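Local coordinates for C. albicans actin interacting protein Aip5 (Candida albicans SC5314, PDB 6M4C) that probably promotes actin nucleation together with the polarisome complex, supporting the filamentous growth of this fungus, at residues 10-16 and 67-72. Sequence-based numbering, arbitrary orientation.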
loop_
_atom_site.group_PDB
_atom_site.type_symbol
_atom_site.label_atom_id
_atom_site.label_comp_id
_atom_site.label_asym_id
_atom_site.label_seq_id
_atom_site.Cartn_x
_atom_site.Cartn_y
_atom_site.Cartn_z
ATOM N N GLN A 10 13.683 9.503 -2.671
ATOM C CA GLN A 10 13.632 8.234 -1.971
ATOM C C GLN A 10 12.191 7.864 -1.650
ATOM O O GLN A 10 11.371 8.739 -1.402
ATOM C CB GLN A 10 14.516 8.307 -0.737
ATOM C CG GLN A 10 15.832 7.589 -0.931
ATOM C CD GLN A 10 16.540 7.542 0.398
ATOM O OE1 GLN A 10 16.108 8.141 1.381
ATOM N NE2 GLN A 10 17.629 6.801 0.440
ATOM N N PRO A 11 11.843 6.559 -1.668
ATOM C CA PRO A 11 10.467 6.113 -1.465
ATOM C C PRO A 11 9.880 6.602 -0.152
ATOM O O PRO A 11 10.449 6.364 0.902
ATOM C CB PRO A 11 10.626 4.589 -1.362
ATOM C CG PRO A 11 11.800 4.297 -2.248
ATOM C CD PRO A 11 12.749 5.443 -1.964
ATOM N N VAL A 12 8.734 7.275 -0.216
ATOM C CA VAL A 12 8.038 7.638 1.008
ATOM C C VAL A 12 6.904 6.646 1.273
ATOM O O VAL A 12 6.141 6.315 0.381
ATOM C CB VAL A 12 7.548 9.093 0.982
ATOM C CG1 VAL A 12 6.678 9.389 2.195
ATOM C CG2 VAL A 12 8.698 10.095 0.847
ATOM N N TYR A 13 6.812 6.140 2.502
ATOM C CA TYR A 13 5.801 5.147 2.803
ATOM C C TYR A 13 5.004 5.635 3.989
ATOM O O TYR A 13 5.562 6.286 4.873
ATOM C CB TYR A 13 6.400 3.808 3.232
ATOM C CG TYR A 13 7.346 3.192 2.236
ATOM C CD1 TYR A 13 6.887 2.634 1.060
ATOM C CD2 TYR A 13 8.709 3.186 2.462
ATOM C CE1 TYR A 13 7.757 2.078 0.137
ATOM C CE2 TYR A 13 9.592 2.650 1.541
ATOM C CZ TYR A 13 9.117 2.089 0.374
ATOM O OH TYR A 13 9.994 1.573 -0.537
ATOM N N ILE A 14 3.705 5.327 3.952
ATOM C CA ILE A 14 2.889 5.264 5.144
ATOM C C ILE A 14 2.871 3.823 5.648
ATOM O O ILE A 14 2.361 2.924 4.976
ATOM C CB ILE A 14 1.478 5.784 4.875
ATOM C CG1 ILE A 14 1.527 7.263 4.498
ATOM C CG2 ILE A 14 0.619 5.558 6.096
ATOM C CD1 ILE A 14 0.197 7.957 4.549
ATOM N N PHE A 15 3.454 3.625 6.841
ATOM C CA PHE A 15 3.386 2.352 7.531
ATOM C C PHE A 15 2.046 2.321 8.249
ATOM O O PHE A 15 1.635 3.336 8.815
ATOM C CB PHE A 15 4.593 2.180 8.455
ATOM C CG PHE A 15 5.849 1.663 7.795
ATOM C CD1 PHE A 15 6.153 1.960 6.471
ATOM C CD2 PHE A 15 6.726 0.852 8.492
ATOM C CE1 PHE A 15 7.322 1.497 5.878
ATOM C CE2 PHE A 15 7.890 0.380 7.893
ATOM C CZ PHE A 15 8.197 0.705 6.593
ATOM N N THR A 16 1.347 1.184 8.155
ATOM C CA THR A 16 0.022 1.081 8.748
ATOM C C THR A 16 -0.399 -0.384 8.890
ATOM O O THR A 16 0.356 -1.301 8.538
ATOM C CB THR A 16 -1.015 1.884 7.957
ATOM O OG1 THR A 16 -2.169 1.926 8.794
ATOM C CG2 THR A 16 -1.377 1.256 6.627
ATOM N N PRO A 67 -0.622 4.771 12.338
ATOM C CA PRO A 67 0.196 4.870 11.125
ATOM C C PRO A 67 1.360 5.837 11.307
ATOM O O PRO A 67 1.367 6.682 12.198
ATOM C CB PRO A 67 -0.762 5.400 10.039
ATOM C CG PRO A 67 -1.807 6.179 10.815
ATOM C CD PRO A 67 -1.928 5.439 12.140
ATOM N N GLY A 68 2.335 5.731 10.413
ATOM C CA GLY A 68 3.382 6.730 10.386
ATOM C C GLY A 68 4.108 6.702 9.053
ATOM O O GLY A 68 3.829 5.843 8.218
ATOM N N VAL A 69 5.066 7.621 8.911
ATOM C CA VAL A 69 5.711 7.846 7.639
ATOM C C VAL A 69 7.135 7.352 7.759
ATOM O O VAL A 69 7.787 7.663 8.737
ATOM C CB VAL A 69 5.720 9.339 7.270
ATOM C CG1 VAL A 69 6.604 9.587 6.060
ATOM C CG2 VAL A 69 4.320 9.879 7.035
ATOM N N VAL A 70 7.615 6.664 6.725
ATOM C CA VAL A 70 8.984 6.195 6.664
ATOM C C VAL A 70 9.549 6.593 5.309
ATOM O O VAL A 70 8.939 6.359 4.274
ATOM C CB VAL A 70 9.015 4.666 6.804
ATOM C CG1 VAL A 70 10.334 4.047 6.346
ATOM C CG2 VAL A 70 8.596 4.211 8.188
ATOM N N ARG A 71 10.738 7.175 5.321
ATOM C CA ARG A 71 11.380 7.490 4.066
ATOM C C ARG A 71 12.476 6.450 3.839
ATOM O O ARG A 71 13.381 6.312 4.652
ATOM C CB ARG A 71 11.837 8.951 4.042
ATOM C CG ARG A 71 12.662 9.258 2.805
ATOM C CD ARG A 71 13.657 10.386 2.899
ATOM N NE ARG A 71 14.958 9.994 3.420
ATOM C CZ ARG A 71 15.418 10.399 4.593
ATOM N NH1 ARG A 71 14.661 11.184 5.340
ATOM N NH2 ARG A 71 16.610 10.016 5.016
ATOM N N GLY A 72 12.364 5.713 2.728
ATOM C CA GLY A 72 13.171 4.538 2.444
ATOM C C GLY A 72 13.196 3.604 3.644
ATOM O O GLY A 72 12.168 3.059 4.045
#
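Val70 points its CG2 methyl at the face of the Phe15 ring, over its centre, 3.6 Å from the centroid and only 4° off the normal, a CH-pi contact. With CG1 anti to the backbone N (chi1 163°), CG2 is left anti to the carbonyl carbon and reaches over the ring; CB lies over the same face, 3.7 Å from Phe15 CE1. A beta-branched valine suits this strand position because both methyls meet Phe15, CG1 near CE1 and CZ, while CG1 also reaches Tyr13 CD2. Gly68, paired with Phe15, adds no side chain beside the ring. Val12, Ile14 and Val69, branched apolar residues suited to a buried strand, line the other face, where Val12 CG1 meets Val69 CG1 at 3.9 Å. Pro67, just before strand 68-71, sets CB alongside Ile14 CG2.

The strands run antiparallel. Tyr13–Val70 and Phe15–Gly68 are hydrogen-bonded pairs, each joined by two N-H···O=C bonds. Gly72 N extends the ladder to Pro11 O at 2.7 Å, and its positive phi is a conformation glycine adopts readily. At this end the extended chain of Gln10 brings OE1 to Arg71 NE, 3.0 Å away; the acceptor lies in the guanidinium plane, and the amide and guanidinium are nearly coplanar. The bend at chi3 (87°) helps turn the arginine head, whose NH1 also bonds Leu95 O near the C-terminus.

These are the two central strands of a mixed sheet consistent with a thioredoxin-like fold: 12-16 has parallel 43-46 on its other side, and 68-71 is followed by antiparallel 74-78. Helix 51-60 packs on Phe15, whereas helix 22-36 packs on Ile14, on the opposite face, and reaches Pro67.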